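Local coordinates for protein fructosyl amine: oxygen oxidoreductase (Aspergillus fumigatus, PDB 3DJE) that oxidatively deglycates fructosyl amino acids (Amadori products), using FAD as cofactor and oxygen as electron acceptor, at residues A[210-215]-A[379-384]. Sequence-based numbering, arbitrary orientation.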
loop_
_atom_site.group_PDB
_atom_site.type_symbol
_atom_site.label_atom_id
_atom_site.label_comp_id
_atom_site.label_asym_id
_atom_site.label_seq_id
_atom_site.Cartn_x
_atom_site.Cartn_y
_atom_site.Cartn_z
ATOM N N ALA A 210 -20.931 -9.315 -16.241
ATOM C CA ALA A 210 -20.004 -10.369 -15.879
ATOM C C ALA A 210 -20.644 -11.372 -14.950
ATOM O O ALA A 210 -21.511 -11.022 -14.163
ATOM C CB ALA A 210 -18.781 -9.776 -15.221
ATOM N N GLU A 211 -20.197 -12.625 -15.061
ATOM C CA GLU A 211 -20.616 -13.678 -14.151
ATOM C C GLU A 211 -20.140 -13.459 -12.708
ATOM O O GLU A 211 -20.829 -13.820 -11.756
ATOM C CB GLU A 211 -20.138 -15.031 -14.688
ATOM C CG GLU A 211 -20.833 -15.476 -15.968
ATOM C CD GLU A 211 -20.632 -16.971 -16.235
ATOM O OE1 GLU A 211 -20.580 -17.747 -15.254
ATOM O OE2 GLU A 211 -20.507 -17.371 -17.417
ATOM N N ARG A 212 -18.935 -12.900 -12.556
ATOM C CA ARG A 212 -18.420 -12.466 -11.252
ATOM C C ARG A 212 -17.719 -11.129 -11.434
ATOM O O ARG A 212 -17.086 -10.902 -12.466
ATOM C CB ARG A 212 -17.386 -13.458 -10.686
ATOM C CG ARG A 212 -17.950 -14.847 -10.364
ATOM C CD ARG A 212 -18.899 -14.814 -9.184
ATOM N NE ARG A 212 -19.304 -16.159 -8.780
ATOM C CZ ARG A 212 -20.246 -16.878 -9.392
ATOM N NH1 ARG A 212 -20.909 -16.385 -10.433
ATOM N NH2 ARG A 212 -20.529 -18.100 -8.957
ATOM N N THR A 213 -17.873 -10.260 -10.442
ATOM C CA THR A 213 -17.225 -8.946 -10.397
ATOM C C THR A 213 -16.361 -8.884 -9.147
ATOM O O THR A 213 -16.844 -9.180 -8.049
ATOM C CB THR A 213 -18.298 -7.819 -10.353
ATOM O OG1 THR A 213 -19.125 -7.882 -11.527
ATOM C CG2 THR A 213 -17.668 -6.437 -10.232
ATOM N N PHE A 214 -15.091 -8.504 -9.322
ATOM C CA PHE A 214 -14.161 -8.307 -8.226
ATOM C C PHE A 214 -14.011 -6.809 -8.005
ATOM O O PHE A 214 -13.706 -6.085 -8.942
ATOM C CB PHE A 214 -12.780 -8.857 -8.574
ATOM C CG PHE A 214 -12.735 -10.356 -8.767
ATOM C CD1 PHE A 214 -12.293 -11.190 -7.741
ATOM C CD2 PHE A 214 -13.102 -10.925 -9.984
ATOM C CE1 PHE A 214 -12.225 -12.581 -7.924
ATOM C CE2 PHE A 214 -13.043 -12.321 -10.167
ATOM C CZ PHE A 214 -12.600 -13.140 -9.128
ATOM N N LEU A 215 -14.200 -6.369 -6.769
ATOM C CA LEU A 215 -14.029 -4.964 -6.434
ATOM C C LEU A 215 -12.651 -4.773 -5.791
ATOM O O LEU A 215 -12.421 -5.191 -4.657
ATOM C CB LEU A 215 -15.167 -4.496 -5.535
ATOM C CG LEU A 215 -15.158 -3.014 -5.139
ATOM C CD1 LEU A 215 -15.121 -2.133 -6.385
ATOM C CD2 LEU A 215 -16.377 -2.711 -4.292
ATOM N N ASP A 379 -9.254 -17.555 -4.626
ATOM C CA ASP A 379 -9.773 -18.554 -3.699
ATOM C C ASP A 379 -11.132 -18.144 -3.123
ATOM O O ASP A 379 -12.034 -18.967 -2.983
ATOM C CB ASP A 379 -8.777 -18.810 -2.577
ATOM C CG ASP A 379 -7.603 -19.690 -3.007
ATOM O OD1 ASP A 379 -7.621 -20.294 -4.116
ATOM O OD2 ASP A 379 -6.649 -19.788 -2.201
ATOM N N ALA A 380 -11.285 -16.862 -2.800
ATOM C CA ALA A 380 -12.558 -16.377 -2.281
ATOM C C ALA A 380 -13.671 -16.587 -3.305
ATOM O O ALA A 380 -14.752 -17.065 -2.964
ATOM C CB ALA A 380 -12.451 -14.915 -1.868
HETATM N N MSE A 381 -13.408 -16.244 -4.565
HETATM C CA MSE A 381 -14.407 -16.450 -5.616
HETATM C C MSE A 381 -14.784 -17.923 -5.696
HETATM O O MSE A 381 -15.966 -18.268 -5.774
HETATM C CB MSE A 381 -13.916 -15.961 -6.982
HETATM C CG MSE A 381 -15.007 -16.040 -8.051
HETATM SE SE MSE A 381 -14.414 -16.100 -9.915
HETATM C CE MSE A 381 -13.107 -17.532 -9.832
ATOM N N GLU A 382 -13.770 -18.785 -5.647
ATOM C CA GLU A 382 -13.965 -20.226 -5.847
ATOM C C GLU A 382 -14.422 -20.981 -4.595
ATOM O O GLU A 382 -14.748 -22.170 -4.675
ATOM C CB GLU A 382 -12.687 -20.856 -6.403
ATOM C CG GLU A 382 -12.306 -20.354 -7.787
ATOM C CD GLU A 382 -11.066 -21.043 -8.347
ATOM O OE1 GLU A 382 -10.369 -21.728 -7.578
ATOM O OE2 GLU A 382 -10.777 -20.870 -9.552
ATOM N N GLY A 383 -14.452 -20.295 -3.457
ATOM C CA GLY A 383 -14.837 -20.909 -2.175
ATOM C C GLY A 383 -13.782 -21.814 -1.554
ATOM O O GLY A 383 -14.122 -22.790 -0.877
ATOM N N LYS A 384 -12.506 -21.472 -1.740
ATOM C CA LYS A 384 -11.379 -22.325 -1.314
ATOM C C LYS A 384 -10.505 -21.725 -0.193
ATOM O O LYS A 384 -9.415 -22.241 0.105
ATOM C CB LYS A 384 -10.500 -22.666 -2.525
ATOM C CG LYS A 384 -11.170 -23.551 -3.556
ATOM C CD LYS A 384 -10.307 -23.667 -4.790
ATOM C CE LYS A 384 -10.904 -24.637 -5.795
ATOM N NZ LYS A 384 -10.161 -24.513 -7.085
HETATM O O HOH W 1 -18.031 -16.200 -6.217
HETATM O O HOH W 2 -17.864 -19.298 -7.490
#
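A Met-aromatic contact between Met381 and Phe214 in the Rossmann-type FAD-binding domain joins strand 212-215, an inner strand of the parallel part of the sheet between strands 9-12 and 356-360, to the last turn of helix 373-382. Met381, a selenomethionine modelled in two conformers, reaches from the helix to Phe214 and Arg212, alternate residues whose side chains lie on the same face of the strand. In one conformer, to which the less certain SE distances belong, SE stands 3.6 Å from Phe214 CZ. It lies 69° off the ring normal, an oblique approach aimed at the outer end of the ring. With CG anti to the backbone N (chi1 -174°), the Met381 chain extends toward the strand, bringing CB to 3.8 Å from the same CZ. The SE also packs 3.8 Å from Arg212 CG, against the aliphatic base of that side chain. Arg212 then bends at chi2 (-69°), and its guanidinium folds back so that NH1 donates to Glu211 O over 2.9 Å, in the guanidinium plane but from above the carbonyl plane. Its remaining nitrogens face the helix end through two waters: one accepts from NE, the other from NH2 in a longer bond, and both donate to Met381 O. Beyond, Gly383 closes the helix in a Schellman motif. Thr21 and Leu25 of helix 16-27, whose Thr16 and Trp17 bind FAD, also touch Phe214, while Val357 touches both Phe214 and Met381. The direct contact is therefore apolar, whereas the polar link is water-mediated: two donated bonds satisfy Met381 O at the helix C-terminus, where the arginine's positive charge would be expected to suit the helix dipole.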